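Local coordinates for protein putative TIM-barrel metal-dependent hydrolase (Mycobacterium avium subsp. paratuberculosis S397, PDB 4DZI) that is a putative metal-dependent hydrolase of the amidohydrolase family that binds two metal ions and probably catalyses hydrolysis, at residues L193-P198 and S232-L237; D63-P68 and E92-H97; R8-D13 and D114-F119. One frame throughout, in Å; residues are numbered along the deposited sequence. Where two conformers were deposited one is given.

The three contacts sit at different depths of one amidohydrolase TIM barrel. Contact 3 is the most buried: two neighbouring parallel barrel strands, 9-15 and 115-121, held by backbone bonds and apolar side chains and ending at a cadmium ligand. Contact 1 is partly buried and joins the loops that follow two other adjacent strands, 192-193 and 227-230; it relies on one arginine and one serine, each bonding to a backbone carbonyl. Contact 2 lies at the surface, where a short antiparallel ribbon is trimmed with carboxylates and water. Its centre is about 22 Å from that of contact 3 and about 27 Å from that of contact 1, and no two contacts touch.

Contact 1. Residues L193-P198 and S232-L237; sequences LVRPAP and SDSGYL
Arg195 reaches across to the backbone of Asp233 while Ser234 reaches back to the backbone of Pro196, so two loops of the TIM barrel are tied together by one bond in each direction. The loops follow the adjacent parallel strands 192-193 and 227-230, and their touching parts, 195-198 and 232-235, run in nearly the same direction, 18° apart. With CG trans to its backbone N (chi1 -173°), the Arg195 chain lays CG against Ser232 CB at 3.8 Å; it then bends at chi3, which brings NH1 to the carbonyl of Asp233. NH1 bonds to Asp233 O at 2.9 Å. The oxygen lies within the guanidinium plane, and the nitrogen arrives in the carbonyl plane on a lone pair. One guanidinium face is taken by Ala197 CB, centred 3.6 Å above the plane, so the group is packed flat from its own loop as well as bonded at its edge. Glu130, at helix 128-131, forms a salt bridge with the same NH1 and would add to its hold. Asp233 turns its own carboxylate elsewhere: OD1 accepts from Gly235 N at 3.0 Å in an Asx turn, which shapes the loop just beyond the arginine's acceptor. Ser232 rests OG near Pro196 CD at 3.6 Å, but the hydroxyl's hydrogen bond is to the backbone oxygen of the metal ligand His230. Further along, Ala197 CB fits beside Ser234 CB, 3.8 Å away. Pro198 packs on Trp243 of the second subunit. Pro196 is the centre of an inverse gamma turn, and its carbonyl is the target of the serine: Ser234 OG donates to Pro196 O over 2.6 Å, approaching from above the carbonyl plane, 50° out of it.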
ATOM      1  N   LEU C 193      -8.927  21.468  -6.186  1.00 14.70           N
ATOM      2  CA  LEU C 193      -8.758  20.113  -5.643  1.00 15.79           C
ATOM      3  C   LEU C 193      -8.964  19.091  -6.746  1.00 13.74           C
ATOM      4  O   LEU C 193      -9.977  19.116  -7.434  1.00 17.87           O
ATOM      5  CB  LEU C 193      -9.806  19.838  -4.552  1.00 13.19           C
ATOM      6  CG  LEU C 193      -9.724  20.826  -3.403  1.00 12.92           C
ATOM      7  CD1 LEU C 193     -10.798  20.424  -2.384  1.00 16.84           C
ATOM      8  CD2 LEU C 193      -8.344  20.826  -2.758  1.00 15.60           C
ATOM      9  N   VAL C 194      -8.012  18.177  -6.916  1.00 12.71           N
ATOM     10  CA  VAL C 194      -8.239  17.024  -7.760  1.00 11.08           C
ATOM     11  C   VAL C 194      -8.197  15.831  -6.823  1.00 11.47           C
ATOM     12  O   VAL C 194      -7.410  15.824  -5.877  1.00 12.88           O
ATOM     13  CB  VAL C 194      -7.131  16.911  -8.837  1.00 10.86           C
ATOM     14  CG1 VAL C 194      -7.194  15.559  -9.574  1.00 13.56           C
ATOM     15  CG2 VAL C 194      -7.270  18.047  -9.867  1.00 15.43           C
ATOM     16  N   ARG C 195      -9.082  14.868  -7.047  1.00 11.52           N
ATOM     17  CA  ARG C 195      -9.167  13.764  -6.112  1.00 13.01           C
ATOM     18  C   ARG C 195      -7.910  12.867  -6.177  1.00 18.96           C
ATOM     19  O   ARG C 195      -7.467  12.511  -7.257  1.00 14.65           O
ATOM     20  CB  ARG C 195     -10.417  12.948  -6.389  1.00 11.82           C
ATOM     21  CG  ARG C 195     -10.652  11.870  -5.324  1.00 10.99           C
ATOM     22  CD  ARG C 195     -12.021  11.207  -5.482  1.00 11.72           C
ATOM     23  NE  ARG C 195     -12.141  10.618  -6.818  1.00 12.40           N
ATOM     24  CZ  ARG C 195     -12.450   9.349  -7.064  1.00 16.18           C
ATOM     25  NH1 ARG C 195     -12.680   8.481  -6.072  1.00 12.84           N
ATOM     26  NH2 ARG C 195     -12.557   8.942  -8.332  1.00 16.68           N
ATOM     27  N   PRO C 196      -7.363  12.480  -5.015  1.00 11.55           N
ATOM     28  CA  PRO C 196      -6.161  11.599  -5.033  1.00 10.95           C
ATOM     29  C   PRO C 196      -6.592  10.154  -5.293  1.00 12.92           C
ATOM     30  O   PRO C 196      -6.693   9.351  -4.376  1.00 13.60           O
ATOM     31  CB  PRO C 196      -5.573  11.746  -3.617  1.00 13.94           C
ATOM     32  CG  PRO C 196      -6.743  12.200  -2.768  1.00 15.58           C
ATOM     33  CD  PRO C 196      -7.616  13.047  -3.683  1.00 11.60           C
ATOM     34  N   ALA C 197      -6.875   9.859  -6.550  1.00 10.95           N
ATOM     35  CA  ALA C 197      -7.460   8.573  -6.910  1.00  9.89           C
ATOM     36  C   ALA C 197      -7.260   8.412  -8.407  1.00 13.40           C
ATOM     37  O   ALA C 197      -7.031   9.390  -9.131  1.00 13.49           O
ATOM     38  CB  ALA C 197      -8.979   8.581  -6.624  1.00 11.85           C
ATOM     39  N   PRO C 198      -7.382   7.184  -8.886  1.00 13.37           N
ATOM     40  CA  PRO C 198      -7.438   6.966 -10.343  1.00 14.30           C
ATOM     41  C   PRO C 198      -8.493   7.851 -11.002  1.00 13.28           C
ATOM     42  O   PRO C 198      -9.567   8.085 -10.433  1.00 14.37           O
ATOM     43  CB  PRO C 198      -7.836   5.489 -10.443  1.00 18.90           C
ATOM     44  CG  PRO C 198      -7.278   4.876  -9.189  1.00 13.54           C
ATOM     45  CD  PRO C 198      -7.545   5.933  -8.122  1.00 12.28           C
ATOM     46  N   SER C 232      -9.927  11.683   0.642  1.00 11.94           N
ATOM     47  CA  SER C 232     -11.231  11.557  -0.032  1.00 11.57           C
ATOM     48  C   SER C 232     -11.676  10.109   0.044  1.00 13.85           C
ATOM     49  O   SER C 232     -10.907   9.251   0.491  1.00 12.41           O
ATOM     50  CB  SER C 232     -11.086  11.903  -1.527  1.00 11.85           C
ATOM     51  OG  SER C 232     -10.676  13.276  -1.731  1.00 13.98           O
ATOM     52  N   ASP C 233     -12.888   9.821  -0.445  1.00 12.18           N
ATOM     53  CA  ASP C 233     -13.147   8.430  -0.860  1.00 11.31           C
ATOM     54  C   ASP C 233     -12.447   8.223  -2.184  1.00 12.27           C
ATOM     55  O   ASP C 233     -12.891   8.688  -3.220  1.00 13.96           O
ATOM     56  CB  ASP C 233     -14.648   8.165  -1.040  1.00 14.72           C
ATOM     57  CG  ASP C 233     -14.944   6.706  -1.331  1.00 15.86           C
ATOM     58  OD1 ASP C 233     -13.994   5.929  -1.583  1.00 16.01           O
ATOM     59  OD2 ASP C 233     -16.127   6.321  -1.294  1.00 17.65           O
ATOM     60  N   SER C 234     -11.320   7.502  -2.162  1.00 10.78           N
ATOM     61  CA  SER C 234     -10.509   7.279  -3.336  1.00 10.87           C
ATOM     62  C   SER C 234     -10.701   5.865  -3.890  1.00 10.47           C
ATOM     63  O   SER C 234      -9.976   5.470  -4.801  1.00 15.61           O
ATOM     64  CB  SER C 234      -9.030   7.485  -2.982  1.00 11.40           C
ATOM     65  OG  SER C 234      -8.731   8.878  -2.775  1.00 14.75           O
ATOM     66  N   GLY C 235     -11.695   5.174  -3.360  1.00 13.10           N
ATOM     67  CA  GLY C 235     -12.018   3.808  -3.821  1.00 15.77           C
ATOM     68  C   GLY C 235     -11.093   2.761  -3.243  1.00 17.81           C
ATOM     69  O   GLY C 235     -11.112   1.604  -3.721  1.00 18.22           O
ATOM     70  N   TYR C 236     -10.280   3.120  -2.239  1.00 15.70           N
ATOM     71  CA  TYR C 236      -9.303   2.141  -1.674  1.00 13.11           C
ATOM     72  C   TYR C 236      -9.874   1.029  -0.816  1.00 28.80           C
ATOM     73  O   TYR C 236      -9.193   0.058  -0.487  1.00 22.10           O
ATOM     74  CB  TYR C 236      -8.095   2.841  -1.012  1.00 16.15           C
ATOM     75  CG  TYR C 236      -7.007   3.141  -2.014  1.00 15.27           C
ATOM     76  CD1 TYR C 236      -7.216   4.024  -3.076  1.00 17.95           C
ATOM     77  CD2 TYR C 236      -5.770   2.514  -1.914  1.00 18.75           C
ATOM     78  CE1 TYR C 236      -6.215   4.273  -3.993  1.00 22.71           C
ATOM     79  CE2 TYR C 236      -4.759   2.754  -2.813  1.00 13.42           C
ATOM     80  CZ  TYR C 236      -4.977   3.630  -3.852  1.00 18.12           C
ATOM     81  OH  TYR C 236      -3.996   3.850  -4.774  1.00 16.36           O
ATOM     82  N   LEU C 237     -11.139   1.140  -0.455  1.00 18.41           N
ATOM     83  CA  LEU C 237     -11.755  -0.015   0.193  1.00 19.39           C
ATOM     84  C   LEU C 237     -11.713  -1.266  -0.698  1.00 28.80           C
ATOM     85  O   LEU C 237     -11.975  -2.343  -0.193  1.00 20.53           O
ATOM     86  CB  LEU C 237     -13.172   0.294   0.658  1.00 30.26           C
ATOM     87  CG  LEU C 237     -13.194   1.199   1.889  1.00 34.77           C
ATOM     88  CD1 LEU C 237     -14.617   1.632   2.217  1.00 52.24           C
ATOM     89  CD2 LEU C 237     -12.551   0.525   3.089  1.00 32.61           C
TER

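Contact 2. Residues D63-P68 and E92-H97; sequences DPIIVP and ERLADH
Ile65 and Glu92 face each other as an antiparallel hydrogen-bonded pair, Ile65 N giving to Glu92 O and Glu92 N to Ile65 O, both at 2.8 Å. Beyond this pair segment 92-97 curls into the 3-10 turn 94-96, and Asp63 receives its start: Leu94 N points almost straight at Asp63 OD1, 3.0 Å away with 175° at the hydrogen, from well above the carboxylate plane. The other oxygen, OD2, accepts a hydrogen bond from a water that in turn accepts from Ala95 N, so the carboxylate grips two successive N-H groups, one of them through water. Leu94 CB lies 3.6 Å from Asp63 CG, and Ile65 CG2 comes up loosely beside the leucine. Pro64, after a cis peptide bond, sets its CB 3.3 Å from Glu92 O.

At the other end, Glu92 stretches out beyond CG (chi2 -177°) and crosses Val67 at about a right angle, its CG 3.6 Å from Val67 CG2. A second water donates both to Glu92 OE1 and to Ile66 O, bridging the side chain to the strand. OE2 is held by His97 NE2 at 3.0 Å, and the imidazole's ND1 bonds to Glu99, leaving the ring fixed between two carboxylates. The whole is a two-stranded antiparallel ribbon, 65-66 with 91-92, followed by a 3-10 turn at the protein surface.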
ATOM      1  N   ASP C  63     -26.416  17.473  11.303  1.00 13.84           N
ATOM      2  CA  ASP C  63     -27.017  17.903  12.567  1.00 13.98           C
ATOM      3  C   ASP C  63     -27.603  16.696  13.275  1.00 18.59           C
ATOM      4  O   ASP C  63     -28.430  15.972  12.680  1.00 18.49           O
ATOM      5  CB  ASP C  63     -28.089  18.919  12.221  1.00 18.53           C
ATOM      6  CG  ASP C  63     -28.602  19.660  13.444  1.00 21.24           C
ATOM      7  OD1 ASP C  63     -27.989  19.570  14.521  1.00 18.11           O
ATOM      8  OD2 ASP C  63     -29.608  20.355  13.295  1.00 24.36           O
ATOM      9  N   PRO C  64     -27.160  16.425  14.507  1.00 14.89           N
ATOM     10  CA  PRO C  64     -26.160  17.160  15.293  1.00 15.99           C
ATOM     11  C   PRO C  64     -24.779  16.967  14.706  1.00 17.29           C
ATOM     12  O   PRO C  64     -24.565  16.117  13.804  1.00 19.55           O
ATOM     13  CB  PRO C  64     -26.215  16.497  16.676  1.00 25.78           C
ATOM     14  CG  PRO C  64     -26.836  15.174  16.450  1.00 27.99           C
ATOM     15  CD  PRO C  64     -27.782  15.340  15.293  1.00 25.78           C
ATOM     16  N   ILE C  65     -23.830  17.729  15.228  1.00 16.89           N
ATOM     17  CA  ILE C  65     -22.544  17.817  14.551  1.00 16.98           C
ATOM     18  C   ILE C  65     -21.431  17.585  15.575  1.00 16.90           C
ATOM     19  O   ILE C  65     -21.490  18.088  16.711  1.00 16.13           O
ATOM     20  CB  ILE C  65     -22.396  19.173  13.833  1.00 15.45           C
ATOM     21  CG1 ILE C  65     -21.134  19.155  12.956  1.00 20.35           C
ATOM     22  CG2 ILE C  65     -22.390  20.312  14.838  1.00 17.95           C
ATOM     23  CD1 ILE C  65     -21.222  18.144  11.830  1.00 18.89           C
ATOM     24  N   ILE C  66     -20.413  16.814  15.180  1.00 16.18           N
ATOM     25  CA  ILE C  66     -19.314  16.487  16.082  1.00 16.61           C
ATOM     26  C   ILE C  66     -18.594  17.746  16.660  1.00 17.79           C
ATOM     27  O   ILE C  66     -18.470  18.782  15.998  1.00 15.62           O
ATOM     28  CB  ILE C  66     -18.301  15.540  15.370  1.00 15.77           C
ATOM     29  CG1 ILE C  66     -17.323  14.944  16.375  1.00 18.02           C
ATOM     30  CG2 ILE C  66     -17.561  16.283  14.260  1.00 19.55           C
ATOM     31  CD1 ILE C  66     -16.498  13.798  15.790  1.00 29.54           C
ATOM     32  N   VAL C  67     -18.121  17.655  17.893  1.00 14.97           N
ATOM     33  CA  VAL C  67     -17.341  18.736  18.523  1.00 19.02           C
ATOM     34  C   VAL C  67     -15.920  18.720  17.945  1.00 18.53           C
ATOM     35  O   VAL C  67     -15.304  17.667  17.863  1.00 16.72           O
ATOM     36  CB  VAL C  67     -17.255  18.503  20.050  1.00 21.02           C
ATOM     37  CG1 VAL C  67     -16.225  19.443  20.682  1.00 22.13           C
ATOM     38  CG2 VAL C  67     -18.645  18.674  20.691  1.00 18.94           C
ATOM     39  N   PRO C  68     -15.404  19.878  17.520  1.00 17.07           N
ATOM     40  CA  PRO C  68     -14.069  19.895  16.922  1.00 13.10           C
ATOM     41  C   PRO C  68     -13.047  19.340  17.889  1.00 14.19           C
ATOM     42  O   PRO C  68     -13.061  19.665  19.083  1.00 16.55           O
ATOM     43  CB  PRO C  68     -13.812  21.409  16.681  1.00 15.41           C
ATOM     44  CG  PRO C  68     -15.178  21.968  16.477  1.00 15.89           C
ATOM     45  CD  PRO C  68     -16.063  21.211  17.463  1.00 18.12           C
ATOM     46  N   GLU C  92     -23.004  18.493  19.000  1.00 17.49           N
ATOM     47  CA  GLU C  92     -23.634  19.780  19.320  1.00 22.50           C
ATOM     48  C   GLU C  92     -24.699  20.037  18.286  1.00 19.49           C
ATOM     49  O   GLU C  92     -24.742  19.380  17.244  1.00 18.92           O
ATOM     50  CB  GLU C  92     -22.596  20.907  19.186  1.00 20.77           C
ATOM     51  CG  GLU C  92     -21.462  20.808  20.201  1.00 31.79           C
ATOM     52  CD  GLU C  92     -20.483  21.957  20.096  1.00 26.99           C
ATOM     53  OE1 GLU C  92     -19.557  21.906  19.236  1.00 20.56           O
ATOM     54  OE2 GLU C  92     -20.633  22.921  20.887  1.00 51.13           O
ATOM     55  N   ARG C  93     -25.564  21.017  18.538  1.00 19.12           N
ATOM     56  CA  ARG C  93     -26.545  21.453  17.542  0.50 17.98           C
ATOM     57  C   ARG C  93     -25.885  22.270  16.432  1.00 20.40           C
ATOM     58  O   ARG C  93     -25.126  23.210  16.709  1.00 18.53           O
ATOM     59  CB  ARG C  93     -27.639  22.288  18.228  0.50 17.90           C
ATOM     60  CG  ARG C  93     -28.365  21.551  19.348  0.50 24.84           C
ATOM     61  CD  ARG C  93     -29.428  22.429  20.009  0.50 26.75           C
ATOM     62  NE  ARG C  93     -30.650  21.675  20.272  0.50 46.36           N
ATOM     63  CZ  ARG C  93     -30.755  20.717  21.187  0.50 23.97           C
ATOM     64  NH1 ARG C  93     -31.911  20.083  21.356  0.50 40.62           N
ATOM     65  NH2 ARG C  93     -29.712  20.402  21.943  0.50 46.41           N
ATOM     66  N   LEU C  94     -26.183  21.931  15.178  1.00 18.29           N
ATOM     67  CA  LEU C  94     -25.606  22.650  14.058  1.00 18.92           C
ATOM     68  C   LEU C  94     -25.951  24.147  14.087  1.00 16.94           C
ATOM     69  O   LEU C  94     -25.114  24.978  13.773  1.00 21.52           O
ATOM     70  CB  LEU C  94     -26.060  22.041  12.727  1.00 18.93           C
ATOM     71  CG  LEU C  94     -25.485  22.697  11.444  1.00 17.76           C
ATOM     72  CD1 LEU C  94     -23.961  22.608  11.403  1.00 17.88           C
ATOM     73  CD2 LEU C  94     -26.048  21.996  10.223  1.00 18.33           C
ATOM     74  N   ALA C  95     -27.168  24.484  14.491  1.00 22.84           N
ATOM     75  CA  ALA C  95     -27.567  25.879  14.558  1.00 21.28           C
ATOM     76  C   ALA C  95     -26.753  26.684  15.584  1.00 21.26           C
ATOM     77  O   ALA C  95     -26.726  27.924  15.507  1.00 21.67           O
ATOM     78  CB  ALA C  95     -29.064  25.995  14.835  1.00 33.21           C
ATOM     79  N   ASP C  96     -26.110  26.017  16.548  1.00 17.31           N
ATOM     80  CA  ASP C  96     -25.231  26.750  17.491  1.00 16.81           C
ATOM     81  C   ASP C  96     -23.889  27.167  16.856  1.00 19.73           C
ATOM     82  O   ASP C  96     -23.096  27.902  17.455  1.00 19.28           O
ATOM     83  CB  ASP C  96     -24.999  25.953  18.763  1.00 20.83           C
ATOM     84  CG  ASP C  96     -26.247  25.912  19.653  1.00 21.87           C
ATOM     85  OD1 ASP C  96     -27.207  26.655  19.351  1.00 26.74           O
ATOM     86  OD2 ASP C  96     -26.263  25.123  20.610  1.00 24.68           O
ATOM     87  N   HIS C  97     -23.655  26.691  15.638  1.00 16.75           N
ATOM     88  CA  HIS C  97     -22.398  26.948  14.921  1.00 16.63           C
ATOM     89  C   HIS C  97     -22.579  27.406  13.523  1.00 15.31           C
ATOM     90  O   HIS C  97     -22.204  26.715  12.568  1.00 16.70           O
ATOM     91  CB  HIS C  97     -21.504  25.713  14.986  1.00 19.56           C
ATOM     92  CG  HIS C  97     -21.071  25.421  16.386  1.00 15.72           C
ATOM     93  ND1 HIS C  97     -20.066  26.089  16.981  1.00 18.11           N
ATOM     94  CD2 HIS C  97     -21.631  24.599  17.367  1.00 24.48           C
ATOM     95  CE1 HIS C  97     -19.947  25.669  18.256  1.00 18.74           C
ATOM     96  NE2 HIS C  97     -20.904  24.766  18.487  1.00 19.46           N
TER
HETATM   97  O   HOH W   1     -29.498  22.601  14.610  1.00 24.96           O
HETATM   98  O   HOH W   2     -19.496  21.385  16.576  1.00 19.46           O

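Contact 3. Residues R8-D13 and D114-F119; sequences RVIDVD and DIETAF. With CD (cadmium ion), chain Q.
Val12 lies over one face of the Phe119 ring, its CB 3.5 Å from CD2 and CG1 against CE2, while its CA makes a CH-pi contact 3.9 Å from the ring centroid. Phe119 thus fills the hollow beside the corner at Val12, with Ile10 CG2 adding an oblique touch and helix 378-393 packing against both Val12 and Phe119. One step back, Ile10 lies side by side with Thr117, its CD1 bump 3.8 Å from Thr117 CB. On the opposite face of the sheet, Ile115 wedges between Val9 and Asp11: CG1 meets Val9 CG2, and CD1 sits 3.8 Å from Asp11 OD2, an oxygen hydrogen-bonded to Ser355.

At the outer end, Arg8 bends at chi3 (-66°) to stack its guanidinium on the Glu116 carboxylate, planes 11° apart. NH1 and OE1 are 3.6 Å apart, a salt bridge of charge alone; OE1 also pairs with Arg386. Val9 pairs with Ile115 but Ile10 with Thr117, making Glu116 the extra residue of a beta bulge. These are parallel TIM-barrel strands, and strand 9-15 delivers Asp13, whose OD1 and OD2 bind, at 2.2 and 2.6 Å, one cadmium of the bimetal site, shared with His15, His230, Glu293 and Asp356.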
ATOM      1  N   ARG C   8      -0.660  36.557  12.458  1.00 16.75           N
ATOM      2  CA  ARG C   8      -1.813  35.685  12.109  1.00 15.39           C
ATOM      3  C   ARG C   8      -1.280  34.519  11.312  1.00 15.75           C
ATOM      4  O   ARG C   8      -0.284  34.639  10.637  1.00 16.85           O
ATOM      5  CB  ARG C   8      -2.861  36.441  11.298  1.00 19.01           C
ATOM      6  CG  ARG C   8      -3.512  37.591  12.080  1.00 23.24           C
ATOM      7  CD  ARG C   8      -4.121  38.609  11.113  1.00 23.36           C
ATOM      8  NE  ARG C   8      -3.080  39.286  10.327  1.00 20.09           N
ATOM      9  CZ  ARG C   8      -3.336  40.077   9.285  1.00 25.33           C
ATOM     10  NH1 ARG C   8      -2.349  40.658   8.604  1.00 25.21           N
ATOM     11  NH2 ARG C   8      -4.596  40.265   8.917  1.00 25.65           N
ATOM     12  N   VAL C   9      -1.988  33.394  11.370  1.00 14.38           N
ATOM     13  CA  VAL C   9      -1.525  32.212  10.653  1.00 12.29           C
ATOM     14  C   VAL C   9      -2.313  31.999   9.377  1.00 14.13           C
ATOM     15  O   VAL C   9      -3.364  32.614   9.156  1.00 15.32           O
ATOM     16  CB  VAL C   9      -1.584  30.969  11.554  1.00 13.53           C
ATOM     17  CG1 VAL C   9      -0.734  31.194  12.806  1.00 17.65           C
ATOM     18  CG2 VAL C   9      -3.017  30.628  11.955  1.00 14.92           C
ATOM     19  N   ILE C  10      -1.811  31.117   8.505  1.00 12.89           N
ATOM     20  CA  ILE C  10      -2.511  30.745   7.288  1.00 10.20           C
ATOM     21  C   ILE C  10      -2.766  29.232   7.453  1.00 15.66           C
ATOM     22  O   ILE C  10      -1.822  28.478   7.530  1.00 14.84           O
ATOM     23  CB  ILE C  10      -1.626  30.973   6.050  1.00 14.32           C
ATOM     24  CG1 ILE C  10      -1.109  32.423   6.012  1.00 18.37           C
ATOM     25  CG2 ILE C  10      -2.375  30.549   4.767  1.00 13.54           C
ATOM     26  CD1 ILE C  10      -2.166  33.460   5.748  1.00 21.35           C
ATOM     27  N   ASP C  11      -4.024  28.835   7.568  1.00 12.24           N
ATOM     28  CA  ASP C  11      -4.407  27.436   7.869  1.00 13.73           C
ATOM     29  C   ASP C  11      -4.795  26.762   6.564  1.00 13.87           C
ATOM     30  O   ASP C  11      -5.811  27.139   5.946  1.00 12.99           O
ATOM     31  CB  ASP C  11      -5.605  27.480   8.831  1.00 11.81           C
ATOM     32  CG  ASP C  11      -5.892  26.136   9.480  1.00 15.73           C
ATOM     33  OD1 ASP C  11      -5.586  25.113   8.841  1.00 13.82           O
ATOM     34  OD2 ASP C  11      -6.439  26.106  10.616  1.00 14.61           O
ATOM     35  N   VAL C  12      -4.016  25.771   6.103  1.00 11.64           N
ATOM     36  CA  VAL C  12      -4.314  25.181   4.789  1.00 10.81           C
ATOM     37  C   VAL C  12      -5.363  24.060   4.845  1.00  9.08           C
ATOM     38  O   VAL C  12      -5.691  23.456   3.823  1.00 11.60           O
ATOM     39  CB  VAL C  12      -3.043  24.680   4.057  1.00 11.33           C
ATOM     40  CG1 VAL C  12      -1.973  25.808   3.980  1.00 12.58           C
ATOM     41  CG2 VAL C  12      -2.460  23.427   4.713  1.00 14.42           C
ATOM     42  N   ASP C  13      -5.912  23.803   6.028  1.00 12.00           N
ATOM     43  CA  ASP C  13      -6.926  22.742   6.115  1.00 10.89           C
ATOM     44  C   ASP C  13      -8.042  23.178   7.032  1.00  9.91           C
ATOM     45  O   ASP C  13      -7.975  23.001   8.255  1.00 13.01           O
ATOM     46  CB  ASP C  13      -6.340  21.441   6.670  1.00  9.17           C
ATOM     47  CG  ASP C  13      -7.276  20.273   6.498  1.00 12.06           C
ATOM     48  OD1 ASP C  13      -8.434  20.468   6.023  1.00 11.92           O
ATOM     49  OD2 ASP C  13      -6.849  19.160   6.888  1.00 13.53           O
ATOM     50  N   ASP C 114      -7.214  33.741  15.311  1.00 17.03           N
ATOM     51  CA  ASP C 114      -6.005  34.372  14.739  1.00 18.02           C
ATOM     52  C   ASP C 114      -5.556  33.815  13.394  1.00 18.21           C
ATOM     53  O   ASP C 114      -4.407  33.796  13.093  1.00 17.11           O
ATOM     54  CB  ASP C 114      -4.824  34.451  15.705  1.00 29.93           C
ATOM     55  CG  ASP C 114      -3.990  35.734  15.484  1.00 31.95           C
ATOM     56  OD1 ASP C 114      -4.592  36.797  15.369  1.00 43.97           O
ATOM     57  OD2 ASP C 114      -2.813  35.684  15.429  1.00 28.32           O
ATOM     58  N   ILE C 115      -6.521  33.400  12.600  1.00 15.28           N
ATOM     59  CA  ILE C 115      -6.246  32.948  11.235  1.00 12.07           C
ATOM     60  C   ILE C 115      -6.504  34.104  10.247  1.00 18.33           C
ATOM     61  O   ILE C 115      -7.621  34.657  10.199  1.00 15.22           O
ATOM     62  CB  ILE C 115      -7.148  31.748  10.886  1.00 12.85           C
ATOM     63  CG1 ILE C 115      -6.833  30.555  11.804  1.00 14.72           C
ATOM     64  CG2 ILE C 115      -6.933  31.358   9.428  1.00 13.73           C
ATOM     65  CD1 ILE C 115      -7.875  29.436  11.650  1.00 15.54           C
ATOM     66  N   GLU C 116      -5.474  34.498   9.486  1.00 14.47           N
ATOM     67  CA  GLU C 116      -5.683  35.491   8.437  1.00 15.11           C
ATOM     68  C   GLU C 116      -6.400  34.875   7.254  1.00 18.33           C
ATOM     69  O   GLU C 116      -7.400  35.417   6.754  1.00 16.37           O
ATOM     70  CB  GLU C 116      -4.365  36.096   7.937  1.00 16.14           C
ATOM     71  CG  GLU C 116      -4.624  36.921   6.688  1.00 17.68           C
ATOM     72  CD  GLU C 116      -3.408  37.666   6.158  1.00 26.64           C
ATOM     73  OE1 GLU C 116      -2.307  37.582   6.743  1.00 21.36           O
ATOM     74  OE2 GLU C 116      -3.581  38.338   5.120  1.00 26.40           O
ATOM     75  N   THR C 117      -5.899  33.729   6.778  1.00 14.39           N
ATOM     76  CA  THR C 117      -6.512  33.104   5.600  1.00 12.60           C
ATOM     77  C   THR C 117      -6.667  31.616   5.887  1.00 13.66           C
ATOM     78  O   THR C 117      -5.758  31.022   6.425  1.00 14.65           O
ATOM     79  CB  THR C 117      -5.651  33.299   4.324  1.00 17.06           C
ATOM     80  OG1 THR C 117      -5.496  34.712   4.059  1.00 16.69           O
ATOM     81  CG2 THR C 117      -6.287  32.663   3.078  1.00 19.38           C
ATOM     82  N   ALA C 118      -7.829  31.070   5.563  1.00 15.32           N
ATOM     83  CA  ALA C 118      -8.082  29.638   5.715  1.00 21.00           C
ATOM     84  C   ALA C 118      -8.343  29.073   4.332  1.00 16.65           C
ATOM     85  O   ALA C 118      -9.073  29.705   3.549  1.00 16.46           O
ATOM     86  CB  ALA C 118      -9.317  29.440   6.579  1.00 17.98           C
ATOM     87  N   PHE C 119      -7.822  27.866   4.044  1.00 12.79           N
ATOM     88  CA  PHE C 119      -8.233  27.131   2.826  1.00 11.39           C
ATOM     89  C   PHE C 119      -9.507  26.399   3.235  1.00 12.82           C
ATOM     90  O   PHE C 119      -9.501  25.683   4.219  1.00 16.31           O
ATOM     91  CB  PHE C 119      -7.176  26.115   2.393  1.00 16.36           C
ATOM     92  CG  PHE C 119      -5.875  26.719   1.913  1.00 16.57           C
ATOM     93  CD1 PHE C 119      -5.571  28.069   2.074  1.00 16.67           C
ATOM     94  CD2 PHE C 119      -4.931  25.891   1.322  1.00 15.25           C
ATOM     95  CE1 PHE C 119      -4.347  28.572   1.619  1.00 17.89           C
ATOM     96  CE2 PHE C 119      -3.721  26.380   0.871  1.00 19.87           C
ATOM     97  CZ  PHE C 119      -3.431  27.730   1.010  1.00 18.24           C
TER
HETATM   98 CD    CD Q 502      -9.177  18.370   6.124  1.00 12.10          CD